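Local coordinates for polysaccharide monooxygenase-3 (Neurospora crassa, PDB 4EIS), which probably cleaves cellulose oxidatively, acting as a secreted copper-dependent polysaccharide monooxygenase of family AA9 that uses O2 and a reduced acceptor, at residues G148-H154 against G173-V179; S47-Q51 against T102-S106; S143-P147 against G181-P187; L159-Y165 against G204-Y210. All blocks are in the same frame, centred on the assembly; numbering follows the deposited sequence.

Interaction 1: G148-H154 against G173-V179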
loop_
_atom_site.group_PDB
_atom_site.type_symbol
_atom_site.label_atom_id
_atom_site.label_comp_id
_atom_site.label_asym_id
_atom_site.label_seq_id
_atom_site.Cartn_x
_atom_site.Cartn_y
_atom_site.Cartn_z
ATOM N N GLY A 148 -4.820 -16.859 7.691
ATOM C CA GLY A 148 -6.114 -16.273 7.393
ATOM C C GLY A 148 -6.056 -15.529 6.091
ATOM O O GLY A 148 -5.074 -15.630 5.361
ATOM N N TYR A 149 -7.090 -14.746 5.839
ATOM C CA TYR A 149 -7.187 -13.904 4.673
ATOM C C TYR A 149 -6.827 -12.499 5.105
ATOM O O TYR A 149 -7.316 -12.019 6.110
ATOM C CB TYR A 149 -8.613 -13.967 4.145
ATOM C CG TYR A 149 -9.018 -15.305 3.601
ATOM C CD1 TYR A 149 -8.456 -15.807 2.435
ATOM C CD2 TYR A 149 -10.006 -16.068 4.230
ATOM C CE1 TYR A 149 -8.838 -17.034 1.920
ATOM C CE2 TYR A 149 -10.402 -17.288 3.721
ATOM C CZ TYR A 149 -9.818 -17.767 2.557
ATOM O OH TYR A 149 -10.193 -18.977 2.044
ATOM N N TYR A 150 -5.960 -11.834 4.345
ATOM C CA TYR A 150 -5.492 -10.523 4.702
ATOM C C TYR A 150 -5.499 -9.624 3.484
ATOM O O TYR A 150 -5.233 -10.075 2.360
ATOM C CB TYR A 150 -4.065 -10.592 5.207
ATOM C CG TYR A 150 -3.840 -11.262 6.557
ATOM C CD1 TYR A 150 -3.623 -10.495 7.689
ATOM C CD2 TYR A 150 -3.765 -12.650 6.688
ATOM C CE1 TYR A 150 -3.374 -11.058 8.924
ATOM C CE2 TYR A 150 -3.526 -13.234 7.927
ATOM C CZ TYR A 150 -3.318 -12.426 9.035
ATOM O OH TYR A 150 -3.059 -12.979 10.254
ATOM N N LEU A 151 -5.795 -8.354 3.720
ATOM C CA LEU A 151 -5.668 -7.318 2.715
ATOM C C LEU A 151 -4.287 -6.692 2.921
ATOM O O LEU A 151 -3.834 -6.502 4.058
ATOM C CB LEU A 151 -6.764 -6.285 2.937
ATOM C CG LEU A 151 -7.381 -5.337 1.920
ATOM C CD1 LEU A 151 -7.599 -5.923 0.542
ATOM C CD2 LEU A 151 -8.701 -4.829 2.487
ATOM N N VAL A 152 -3.640 -6.356 1.814
ATOM C CA VAL A 152 -2.381 -5.621 1.824
ATOM C C VAL A 152 -2.614 -4.264 1.168
ATOM O O VAL A 152 -3.120 -4.211 0.038
ATOM C CB VAL A 152 -1.267 -6.375 1.067
ATOM C CG1 VAL A 152 0.034 -5.576 1.121
ATOM C CG2 VAL A 152 -1.104 -7.798 1.592
ATOM N N ARG A 153 -2.243 -3.190 1.854
ATOM C CA ARG A 153 -2.322 -1.844 1.313
ATOM C C ARG A 153 -0.930 -1.334 1.110
ATOM O O ARG A 153 -0.170 -1.217 2.060
ATOM C CB ARG A 153 -3.024 -0.902 2.290
ATOM C CG ARG A 153 -3.160 0.518 1.783
ATOM C CD ARG A 153 -3.854 1.413 2.799
ATOM N NE ARG A 153 -3.867 2.811 2.392
ATOM C CZ ARG A 153 -2.837 3.650 2.515
ATOM N NH1 ARG A 153 -1.724 3.286 3.117
ATOM N NH2 ARG A 153 -2.933 4.893 2.078
ATOM N N HIS A 154 -0.633 -0.990 -0.132
ATOM C CA HIS A 154 0.676 -0.479 -0.496
ATOM C C HIS A 154 0.548 0.886 -1.144
ATOM O O HIS A 154 -0.332 1.102 -1.971
ATOM C CB HIS A 154 1.340 -1.487 -1.434
ATOM C CG HIS A 154 2.695 -1.066 -1.957
ATOM N ND1 HIS A 154 3.827 -1.119 -1.222
ATOM C CD2 HIS A 154 3.087 -0.682 -3.237
ATOM C CE1 HIS A 154 4.867 -0.724 -1.971
ATOM N NE2 HIS A 154 4.421 -0.464 -3.199
ATOM N N GLY A 173 -3.059 1.147 -3.211
ATOM C CA GLY A 173 -3.646 0.024 -3.915
ATOM C C GLY A 173 -3.631 -1.167 -2.999
ATOM O O GLY A 173 -2.718 -1.277 -2.185
ATOM N N CYS A 174 -4.608 -2.050 -3.152
ATOM C CA CYS A 174 -4.784 -3.167 -2.257
ATOM C C CYS A 174 -4.814 -4.499 -2.999
ATOM O O CYS A 174 -5.372 -4.593 -4.085
ATOM C CB CYS A 174 -6.063 -2.994 -1.469
ATOM S SG CYS A 174 -5.968 -1.603 -0.325
ATOM N N HIS A 175 -4.163 -5.503 -2.422
ATOM C CA HIS A 175 -4.268 -6.861 -2.892
ATOM C C HIS A 175 -4.566 -7.819 -1.761
ATOM O O HIS A 175 -4.455 -7.444 -0.596
ATOM C CB HIS A 175 -3.028 -7.234 -3.750
ATOM C CG HIS A 175 -1.693 -7.124 -3.035
ATOM N ND1 HIS A 175 -1.039 -5.946 -2.877
ATOM C CD2 HIS A 175 -0.905 -8.094 -2.424
ATOM C CE1 HIS A 175 0.118 -6.166 -2.242
ATOM N NE2 HIS A 175 0.198 -7.484 -1.960
ATOM N N GLN A 176 -4.977 -9.035 -2.126
ATOM C CA GLN A 176 -5.578 -9.965 -1.195
ATOM C C GLN A 176 -4.756 -11.233 -1.091
ATOM O O GLN A 176 -4.485 -11.911 -2.094
ATOM C CB GLN A 176 -7.019 -10.266 -1.639
ATOM C CG GLN A 176 -7.833 -8.988 -1.709
ATOM C CD GLN A 176 -9.300 -9.128 -2.074
ATOM O OE1 GLN A 176 -10.044 -8.164 -1.967
ATOM N NE2 GLN A 176 -9.725 -10.304 -2.515
ATOM N N LEU A 177 -4.459 -11.605 0.157
ATOM C CA LEU A 177 -3.624 -12.765 0.460
ATOM C C LEU A 177 -4.389 -13.827 1.263
ATOM O O LEU A 177 -5.277 -13.496 2.061
ATOM C CB LEU A 177 -2.419 -12.348 1.301
ATOM C CG LEU A 177 -1.451 -11.314 0.762
ATOM C CD1 LEU A 177 -0.285 -11.197 1.731
ATOM C CD2 LEU A 177 -0.987 -11.676 -0.639
ATOM N N GLN A 178 -4.020 -15.088 1.047
ATOM C CA GLN A 178 -4.313 -16.150 1.973
ATOM C C GLN A 178 -2.968 -16.497 2.581
ATOM O O GLN A 178 -2.130 -17.140 1.954
ATOM C CB GLN A 178 -4.906 -17.387 1.317
ATOM C CG GLN A 178 -5.236 -18.435 2.366
ATOM C CD GLN A 178 -5.719 -19.745 1.810
ATOM O OE1 GLN A 178 -5.749 -19.952 0.595
ATOM N NE2 GLN A 178 -6.102 -20.657 2.724
ATOM N N VAL A 179 -2.750 -16.047 3.807
ATOM C CA VAL A 179 -1.528 -16.347 4.522
ATOM C C VAL A 179 -1.647 -17.715 5.200
ATOM O O VAL A 179 -2.646 -18.018 5.868
ATOM C CB VAL A 179 -1.242 -15.241 5.556
ATOM C CG1 VAL A 179 -0.084 -15.630 6.454
ATOM C CG2 VAL A 179 -1.012 -13.918 4.848
#
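Eight backbone hydrogen bonds join 148-154 and 173-179, two for each of the four antiparallel hydrogen-bonded pairs. Tyr150 N gives to Leu177 O at 2.9 Å and Leu177 N returns to Tyr150 O at 2.8 Å; Val152 N reaches His175 O at 2.8 Å, and His154 N meets Gly173 O at 2.9 Å almost in line. At the far end Gly148 O takes Val179 N at 2.8 Å. The intervening pairs, Tyr149-Gln178, Leu151-Gln176 and Arg153-Cys174, are non-hydrogen-bonded and add CA-H...O contacts, such as Tyr149 CA to Leu177 O at 3.3 Å. The strands' N-to-C directions differ by 154°, with the axes 4.6 Å apart at their closest.

On the face carrying Tyr150, Val152, His175, Leu177 and Val179 the packing between the strands is largely apolar: Val152 CB sits over the His175 ring, a CH-pi contact 3.7 Å from its centroid, while Val152 CG2 meets Leu177 CD1 at 3.5 Å and Tyr150 CD2 meets Val179 CG2 at 3.5 Å. His175 also bonds Tyr139 of strand 136-140. The other face bears Leu151, whose CD1 lies 3.8 Å from Gln176 CG, and Cys174, in a disulfide with Cys52. Backbone bonds thus fix the hairpin's register, apolar contacts knit one face, which packs on Ile9 (His175, Leu177) and Tyr139 (Val152, Leu177) of the second sheet, and the disulfide ties the outer face covalently to helix 49-52.

Interaction 2: S47-Q51 against T102-S106; sequences SLAIQ and TPSAS
A single side-chain-to-backbone hydrogen bond spans the two segments, neither of which offers a strand to the other: Gln51 NE2 donates to Pro103 O at 3.1 Å, nearly straight at 165°. Gln51 points toward 102-106 with chi1 and chi2 both t and chi3 near 95°, an extended arm that turns its amide at the tip. Its OE1 lies 3.2 Å from Thr102 CG2 and 3.6 Å from Pro103 CD, while NE2 also bonds Phe194 O.

Segment 47-51 begins extended at Ser47 (phi/psi -95/145), then turns into a weakly bonded helix about 49-51. Ser47, chi1 t, caps the turn: its OG accepts from Ala49 N at 2.9 Å. Ile50 N bonds Ser47 O and Gln51 N bonds Leu48 O, both at 3.0 Å, in i to i+3 steps. Thr102 to Ser104 is extended; Ala105 folds back at -59/-23, and Ser104 OG (chi1 p) accepts from Ser106 N at 3.3 Å, an ST turn.

The nearest CA pair is Leu48 with Ala105, 6.2 Å apart. Leu48 (chi1 t, chi2 p) lays CD1 4.0 Å from Ala105 N and 4.3 Å from Ala105 CB, at the solvent edge. Inside, Gln51 and Pro103 both pack on Trp110. The contact sets a short, weakly bonded helical turn, 49-52, against the long loop between strands 86-92 and 111-116, on the outside of the AA9 beta-sandwich.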
loop_
_atom_site.group_PDB
_atom_site.type_symbol
_atom_site.label_atom_id
_atom_site.label_comp_id
_atom_site.label_asym_id
_atom_site.label_seq_id
_atom_site.Cartn_x
_atom_site.Cartn_y
_atom_site.Cartn_z
ATOM N N SER A 47 -10.727 10.977 2.828
ATOM C CA SER A 47 -11.563 10.172 1.932
ATOM C C SER A 47 -11.269 8.670 2.055
ATOM O O SER A 47 -10.128 8.249 2.255
ATOM C CB SER A 47 -11.349 10.617 0.479
ATOM O OG SER A 47 -11.932 9.708 -0.442
ATOM N N LEU A 48 -12.307 7.859 1.917
ATOM C CA LEU A 48 -12.121 6.424 1.801
ATOM C C LEU A 48 -11.214 6.056 0.619
ATOM O O LEU A 48 -10.647 4.967 0.584
ATOM C CB LEU A 48 -13.456 5.709 1.671
ATOM C CG LEU A 48 -13.403 4.215 1.992
ATOM C CD1 LEU A 48 -13.342 4.011 3.506
ATOM C CD2 LEU A 48 -14.612 3.527 1.387
ATOM N N ALA A 49 -11.059 6.959 -0.342
ATOM C CA ALA A 49 -10.164 6.675 -1.470
ATOM C C ALA A 49 -8.708 6.476 -1.005
ATOM O O ALA A 49 -7.899 5.848 -1.695
ATOM C CB ALA A 49 -10.223 7.774 -2.516
ATOM N N ILE A 50 -8.368 7.004 0.171
ATOM C CA ILE A 50 -7.006 6.863 0.669
ATOM C C ILE A 50 -6.700 5.416 1.079
ATOM O O ILE A 50 -5.524 5.041 1.183
ATOM C CB ILE A 50 -6.716 7.859 1.824
ATOM C CG1 ILE A 50 -5.216 8.127 1.968
ATOM C CG2 ILE A 50 -7.306 7.370 3.133
ATOM C CD1 ILE A 50 -4.732 9.159 1.002
ATOM N N GLN A 51 -7.746 4.610 1.275
ATOM C CA GLN A 51 -7.598 3.227 1.714
ATOM C C GLN A 51 -7.063 2.350 0.586
ATOM O O GLN A 51 -5.942 1.865 0.686
ATOM C CB GLN A 51 -8.938 2.698 2.219
ATOM C CG GLN A 51 -8.860 1.368 2.938
ATOM C CD GLN A 51 -10.238 0.892 3.373
ATOM O OE1 GLN A 51 -10.871 0.121 2.677
ATOM N NE2 GLN A 51 -10.715 1.392 4.505
ATOM N N THR A 102 -14.826 -4.726 3.033
ATOM C CA THR A 102 -14.010 -3.523 3.002
ATOM C C THR A 102 -14.079 -2.863 4.376
ATOM O O THR A 102 -15.164 -2.530 4.844
ATOM C CB THR A 102 -14.537 -2.552 1.957
ATOM O OG1 THR A 102 -14.545 -3.210 0.691
ATOM C CG2 THR A 102 -13.673 -1.305 1.873
ATOM N N PRO A 103 -12.919 -2.643 5.005
ATOM C CA PRO A 103 -12.948 -1.935 6.276
ATOM C C PRO A 103 -13.683 -0.599 6.166
ATOM O O PRO A 103 -13.501 0.141 5.188
ATOM C CB PRO A 103 -11.470 -1.689 6.609
ATOM C CG PRO A 103 -10.694 -2.532 5.705
ATOM C CD PRO A 103 -11.545 -2.888 4.530
ATOM N N SER A 104 -14.460 -0.255 7.185
ATOM C CA SER A 104 -15.100 1.045 7.206
ATOM C C SER A 104 -14.080 2.138 7.473
ATOM O O SER A 104 -12.950 1.858 7.863
ATOM C CB SER A 104 -16.156 1.094 8.289
ATOM O OG SER A 104 -15.546 1.246 9.548
ATOM N N ALA A 105 -14.519 3.381 7.297
ATOM C CA ALA A 105 -13.703 4.568 7.509
ATOM C C ALA A 105 -13.168 4.683 8.935
ATOM O O ALA A 105 -12.168 5.370 9.167
ATOM C CB ALA A 105 -14.521 5.815 7.178
ATOM N N SER A 106 -13.838 4.034 9.886
ATOM C CA SER A 106 -13.432 4.081 11.291
ATOM C C SER A 106 -12.920 2.748 11.837
ATOM O O SER A 106 -12.626 2.644 13.027
ATOM C CB SER A 106 -14.599 4.588 12.149
ATOM O OG SER A 106 -15.684 3.675 12.185
#

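Interaction 3: S143-P147 against G181-P187; sequences SCLKP and GSGTKTP
Two backbone hydrogen bonds form a single bridge between Leu145 and Lys185, CA atoms 4.9 Å apart: Lys185 N to Cys144 O at 2.8 Å and Lys146 N to Lys185 O at 2.9 Å. Neither segment is a regular strand. Cys144 (phi/psi -91/-1) ends a turn, after which Leu145 to Pro147 run extended; Gly181 (120/-157) takes angles that call for glycine, and Thr184 bends at -126/3 before 185-187 extend.

CA-H...O contacts flank the bridge. Gly183 CA lies 3.3 Å from Leu145 O, and Lys146 CA 3.5 Å from Gly183 O; a CB on Gly183 would clash with the carbonyls of Cys144 and Leu145. Pro147 CG also makes a close approach, 3.2 Å, to Gly181 O. One water donates to Leu145 O at 2.7 Å and accepts from Gly183 N at 3.0 Å.

Apolar packing is slight. Leu145 (chi1 m, chi2 t) sets CD2 3.8 Å from Pro187 CD, both side chains resting on Phe111; Cys144 CB (chi1 p) touches Lys185 CG at 3.6 Å. Cys144 is disulfide-bonded to Cys225. This exposed junction at the base of the hairpin 148-158/169-180 therefore relies on main-chain bonding and glycine-permitted closeness, with the disulfide anchoring the C-terminus beside it.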
loop_
_atom_site.group_PDB
_atom_site.type_symbol
_atom_site.label_atom_id
_atom_site.label_comp_id
_atom_site.label_asym_id
_atom_site.label_seq_id
_atom_site.Cartn_x
_atom_site.Cartn_y
_atom_site.Cartn_z
ATOM N N SER A 143 6.344 -13.221 9.834
ATOM C CA SER A 143 6.374 -14.667 9.995
ATOM C C SER A 143 5.436 -15.205 11.077
ATOM O O SER A 143 5.103 -16.389 11.055
ATOM C CB SER A 143 7.781 -15.124 10.324
ATOM O OG SER A 143 8.096 -14.734 11.640
ATOM N N CYS A 144 5.027 -14.346 12.015
ATOM C CA CYS A 144 4.184 -14.763 13.140
ATOM C C CYS A 144 2.685 -14.631 12.886
ATOM O O CYS A 144 1.907 -15.042 13.730
ATOM C CB CYS A 144 4.526 -13.965 14.401
ATOM S SG CYS A 144 4.196 -12.195 14.254
ATOM N N LEU A 145 2.266 -14.142 11.715
ATOM C CA LEU A 145 0.845 -13.946 11.472
ATOM C C LEU A 145 0.072 -15.258 11.484
ATOM O O LEU A 145 0.473 -16.239 10.846
ATOM C CB LEU A 145 0.605 -13.233 10.146
ATOM C CG LEU A 145 1.019 -11.768 10.075
ATOM C CD1 LEU A 145 0.532 -11.220 8.756
ATOM C CD2 LEU A 145 0.454 -10.968 11.239
ATOM N N LYS A 146 -1.051 -15.253 12.188
ATOM C CA LYS A 146 -1.974 -16.372 12.204
ATOM C C LYS A 146 -2.521 -16.579 10.802
ATOM O O LYS A 146 -2.872 -15.600 10.110
ATOM C CB LYS A 146 -3.141 -16.036 13.127
ATOM C CG LYS A 146 -4.170 -17.149 13.332
ATOM C CD LYS A 146 -4.962 -16.954 14.625
ATOM C CE LYS A 146 -6.074 -15.933 14.475
ATOM N NZ LYS A 146 -7.337 -16.529 13.942
ATOM N N PRO A 147 -2.629 -17.836 10.367
ATOM C CA PRO A 147 -3.180 -18.045 9.029
ATOM C C PRO A 147 -4.565 -17.416 8.866
ATOM O O PRO A 147 -5.370 -17.429 9.796
ATOM C CB PRO A 147 -3.262 -19.569 8.919
ATOM C CG PRO A 147 -2.229 -20.076 9.873
ATOM C CD PRO A 147 -2.236 -19.101 11.014
ATOM N N GLY A 181 0.687 -21.144 7.187
ATOM C CA GLY A 181 1.819 -21.430 8.060
ATOM C C GLY A 181 1.502 -21.650 9.528
ATOM O O GLY A 181 0.380 -21.978 9.897
ATOM N N SER A 182 2.518 -21.427 10.352
ATOM C CA SER A 182 2.528 -21.829 11.745
ATOM C C SER A 182 2.422 -20.639 12.700
ATOM O O SER A 182 2.528 -20.811 13.927
ATOM C CB SER A 182 3.834 -22.568 12.017
ATOM O OG SER A 182 4.937 -21.784 11.581
ATOM N N GLY A 183 2.187 -19.442 12.163
ATOM C CA GLY A 183 2.048 -18.259 12.994
ATOM C C GLY A 183 0.829 -18.319 13.896
ATOM O O GLY A 183 -0.167 -18.983 13.586
ATOM N N THR A 184 0.917 -17.624 15.021
ATOM C CA THR A 184 -0.169 -17.593 16.003
ATOM C C THR A 184 -0.637 -16.189 16.393
ATOM O O THR A 184 -1.536 -16.053 17.228
ATOM C CB THR A 184 0.245 -18.334 17.303
ATOM O OG1 THR A 184 1.260 -17.592 17.992
ATOM C CG2 THR A 184 0.767 -19.731 17.001
ATOM N N LYS A 185 -0.066 -15.157 15.770
ATOM C CA LYS A 185 -0.287 -13.785 16.214
ATOM C C LYS A 185 -1.309 -13.040 15.358
ATOM O O LYS A 185 -1.301 -13.122 14.143
ATOM C CB LYS A 185 1.034 -13.014 16.217
ATOM C CG LYS A 185 2.135 -13.599 17.102
ATOM C CD LYS A 185 1.681 -14.036 18.482
ATOM C CE LYS A 185 1.095 -12.885 19.266
ATOM N NZ LYS A 185 0.353 -13.360 20.459
ATOM N N THR A 186 -2.155 -12.273 16.034
ATOM C CA THR A 186 -3.031 -11.293 15.424
ATOM C C THR A 186 -2.626 -9.923 15.958
ATOM O O THR A 186 -2.693 -9.672 17.162
ATOM C CB THR A 186 -4.490 -11.580 15.803
ATOM O OG1 THR A 186 -4.798 -12.927 15.433
ATOM C CG2 THR A 186 -5.433 -10.589 15.132
ATOM N N PRO A 187 -2.144 -9.033 15.075
ATOM C CA PRO A 187 -1.764 -7.711 15.568
ATOM C C PRO A 187 -2.912 -7.006 16.303
ATOM O O PRO A 187 -4.040 -6.977 15.803
ATOM C CB PRO A 187 -1.372 -6.963 14.286
ATOM C CG PRO A 187 -0.919 -8.038 13.374
ATOM C CD PRO A 187 -1.847 -9.178 13.634
HETATM O O HOH W 1 1.063 -18.578 9.562
#

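Interaction 4: L159-Y165 against G204-Y210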
loop_
_atom_site.group_PDB
_atom_site.type_symbol
_atom_site.label_atom_id
_atom_site.label_comp_id
_atom_site.label_asym_id
_atom_site.label_seq_id
_atom_site.Cartn_x
_atom_site.Cartn_y
_atom_site.Cartn_z
ATOM N N LEU A 159 5.771 13.660 -2.910
ATOM C CA LEU A 159 5.785 14.914 -2.155
ATOM C C LEU A 159 6.292 16.138 -2.903
ATOM O O LEU A 159 6.535 17.173 -2.287
ATOM C CB LEU A 159 6.612 14.716 -0.883
ATOM C CG LEU A 159 6.099 13.676 0.119
ATOM C CD1 LEU A 159 7.109 13.458 1.232
ATOM C CD2 LEU A 159 4.728 14.092 0.667
ATOM N N HIS A 160 6.395 16.026 -4.220
ATOM C CA HIS A 160 6.871 17.127 -5.052
ATOM C C HIS A 160 5.967 18.332 -5.046
ATOM O O HIS A 160 6.411 19.441 -5.411
ATOM C CB HIS A 160 7.135 16.658 -6.480
ATOM C CG HIS A 160 5.949 16.045 -7.137
ATOM N ND1 HIS A 160 5.451 14.848 -6.762
ATOM C CD2 HIS A 160 5.162 16.485 -8.186
ATOM C CE1 HIS A 160 4.386 14.556 -7.513
ATOM N NE2 HIS A 160 4.212 15.550 -8.393
ATOM N N SER A 161 4.712 18.147 -4.635
ATOM C CA SER A 161 3.738 19.245 -4.566
ATOM C C SER A 161 3.086 19.352 -3.179
ATOM O O SER A 161 1.933 19.762 -3.067
ATOM C CB SER A 161 2.646 19.057 -5.642
ATOM O OG SER A 161 3.146 19.214 -6.956
ATOM N N ALA A 162 3.835 19.004 -2.139
ATOM C CA ALA A 162 3.267 18.876 -0.780
ATOM C C ALA A 162 3.583 20.028 0.192
ATOM O O ALA A 162 3.335 19.929 1.384
ATOM C CB ALA A 162 3.671 17.537 -0.150
ATOM N N TYR A 163 4.145 21.114 -0.318
ATOM C CA TYR A 163 4.459 22.278 0.499
ATOM C C TYR A 163 3.269 22.737 1.312
ATOM O O TYR A 163 3.411 23.162 2.450
ATOM C CB TYR A 163 4.925 23.423 -0.412
ATOM C CG TYR A 163 5.378 24.664 0.304
ATOM C CD1 TYR A 163 6.696 24.802 0.700
ATOM C CD2 TYR A 163 4.490 25.701 0.597
ATOM C CE1 TYR A 163 7.132 25.938 1.343
ATOM C CE2 TYR A 163 4.914 26.842 1.245
ATOM C CZ TYR A 163 6.236 26.954 1.616
ATOM O OH TYR A 163 6.658 28.075 2.267
ATOM N N SER A 164 2.100 22.682 0.703
ATOM C CA SER A 164 0.858 22.923 1.434
ATOM C C SER A 164 -0.099 21.750 1.236
ATOM O O SER A 164 0.201 20.801 0.498
ATOM C CB SER A 164 0.205 24.243 1.004
ATOM O OG SER A 164 -0.217 24.218 -0.343
ATOM N N TYR A 165 -1.247 21.811 1.902
ATOM C CA TYR A 165 -2.245 20.762 1.786
ATOM C C TYR A 165 -3.574 21.375 1.347
ATOM O O TYR A 165 -3.962 22.405 1.872
ATOM C CB TYR A 165 -2.418 20.013 3.107
ATOM C CG TYR A 165 -3.497 18.961 3.023
ATOM C CD1 TYR A 165 -3.196 17.635 2.742
ATOM C CD2 TYR A 165 -4.838 19.306 3.194
ATOM C CE1 TYR A 165 -4.200 16.678 2.638
ATOM C CE2 TYR A 165 -5.833 18.362 3.118
ATOM C CZ TYR A 165 -5.520 17.055 2.829
ATOM O OH TYR A 165 -6.556 16.159 2.755
ATOM N N GLY A 204 4.945 14.693 7.738
ATOM C CA GLY A 204 5.260 13.977 6.506
ATOM C C GLY A 204 4.222 14.109 5.412
ATOM O O GLY A 204 4.367 13.512 4.352
ATOM N N VAL A 205 3.171 14.880 5.659
ATOM C CA VAL A 205 2.081 15.068 4.702
ATOM C C VAL A 205 2.107 16.489 4.140
ATOM O O VAL A 205 1.987 16.680 2.916
ATOM C CB VAL A 205 0.711 14.766 5.344
ATOM C CG1 VAL A 205 -0.417 15.113 4.395
ATOM C CG2 VAL A 205 0.600 13.301 5.741
ATOM N N THR A 206 2.238 17.473 5.023
ATOM C CA THR A 206 2.577 18.831 4.617
ATOM C C THR A 206 4.067 18.973 4.854
ATOM O O THR A 206 4.533 19.062 6.002
ATOM C CB THR A 206 1.794 19.895 5.400
ATOM O OG1 THR A 206 0.392 19.746 5.148
ATOM C CG2 THR A 206 2.256 21.302 5.031
ATOM N N TYR A 207 4.807 18.982 3.757
ATOM C CA TYR A 207 6.241 18.795 3.809
ATOM C C TYR A 207 6.900 19.479 2.635
ATOM O O TYR A 207 6.431 19.353 1.505
ATOM C CB TYR A 207 6.589 17.307 3.759
ATOM C CG TYR A 207 8.057 17.053 3.970
ATOM C CD1 TYR A 207 8.635 17.239 5.217
ATOM C CD2 TYR A 207 8.873 16.660 2.918
ATOM C CE1 TYR A 207 9.976 17.005 5.421
ATOM C CE2 TYR A 207 10.217 16.432 3.122
ATOM C CZ TYR A 207 10.764 16.633 4.358
ATOM O OH TYR A 207 12.094 16.414 4.573
ATOM N N ASP A 208 8.022 20.145 2.893
ATOM C CA ASP A 208 8.808 20.811 1.849
ATOM C C ASP A 208 10.002 19.924 1.460
ATOM O O ASP A 208 11.028 19.884 2.144
ATOM C CB ASP A 208 9.286 22.179 2.331
ATOM C CG ASP A 208 10.068 22.940 1.267
ATOM O OD1 ASP A 208 10.300 22.396 0.158
ATOM O OD2 ASP A 208 10.428 24.093 1.542
ATOM N N ALA A 209 9.853 19.201 0.358
ATOM C CA ALA A 209 10.859 18.218 -0.045
ATOM C C ALA A 209 12.094 18.863 -0.653
ATOM O O ALA A 209 13.056 18.176 -0.940
ATOM C CB ALA A 209 10.264 17.232 -1.032
ATOM N N TYR A 210 12.072 20.183 -0.815
ATOM C CA TYR A 210 13.148 20.881 -1.485
ATOM C C TYR A 210 13.993 21.678 -0.529
ATOM O O TYR A 210 14.874 22.423 -0.952
ATOM C CB TYR A 210 12.582 21.736 -2.616
ATOM C CG TYR A 210 11.844 20.859 -3.587
ATOM C CD1 TYR A 210 10.463 20.783 -3.566
ATOM C CD2 TYR A 210 12.535 20.027 -4.461
ATOM C CE1 TYR A 210 9.779 19.953 -4.426
ATOM C CE2 TYR A 210 11.860 19.185 -5.338
ATOM C CZ TYR A 210 10.477 19.145 -5.315
ATOM O OH TYR A 210 9.783 18.310 -6.157
HETATM O O HOH W 2 7.376 19.376 -1.088
HETATM O O HOH W 3 0.207 18.146 1.359
#
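Leu159 is the apolar centre of this loop-loop contact beside the copper site of the AA9 beta-sandwich: its CD1 meets Tyr207 CD2 at 4.0 Å, its CD2 lies 3.7 Å from Gly204 O, and its CB is 4.4 Å from Ala209 CB. Trp125 and Tyr215 pack on it from outside the two segments. Next to it, Ala162 CB sits 3.6 Å from Val205 O; a separate apolar pair at the far end joins Tyr165 CD1 to Val205 CG1 at 4.1 Å. Farther out, Thr206 CG2 rests 3.4 Å from Tyr163 O, and an Asx turn, Tyr210 N to Asp208 OD1 at 3.0 Å, shapes the end of 204-210. His160 CB touches Tyr210 OH at 3.1 Å, while the His160 ring stacks on copper-binding His82. The direct hydrogen bond between the segments runs from Tyr207 N to Ala162 O at 2.9 Å. Waters do the rest: one bridges Ser164 O and Val205 O at 2.8 Å each, and another donates to Leu159 O at 2.6 Å and Tyr207 O at 2.8 Å while accepting from Ala209 N at 2.9 Å.

Interaction 1 touches two of the others. Its Arg153 NH2 probably bonds Ile50 O of interaction 2 at 2.7 Å, and Leu151 CD2 meets Pro103 CD at 4.0 Å; toward interaction 3, which closes the chain around it, Val179 O lies 3.5 Å from Pro147 CB. Interaction 4 stands apart, its centre about 29 Å from that of interaction 1 and about 37 Å from that of interaction 3, both across the chain's centre. It lies nearest the copper: the His160 side chain is about 5 Å from the ion and about 6 Å from the bound peroxide. The hairpin also leads there, since copper-binding Tyr171 shortly precedes 173-179, its side chain about 8 Å from Gly173.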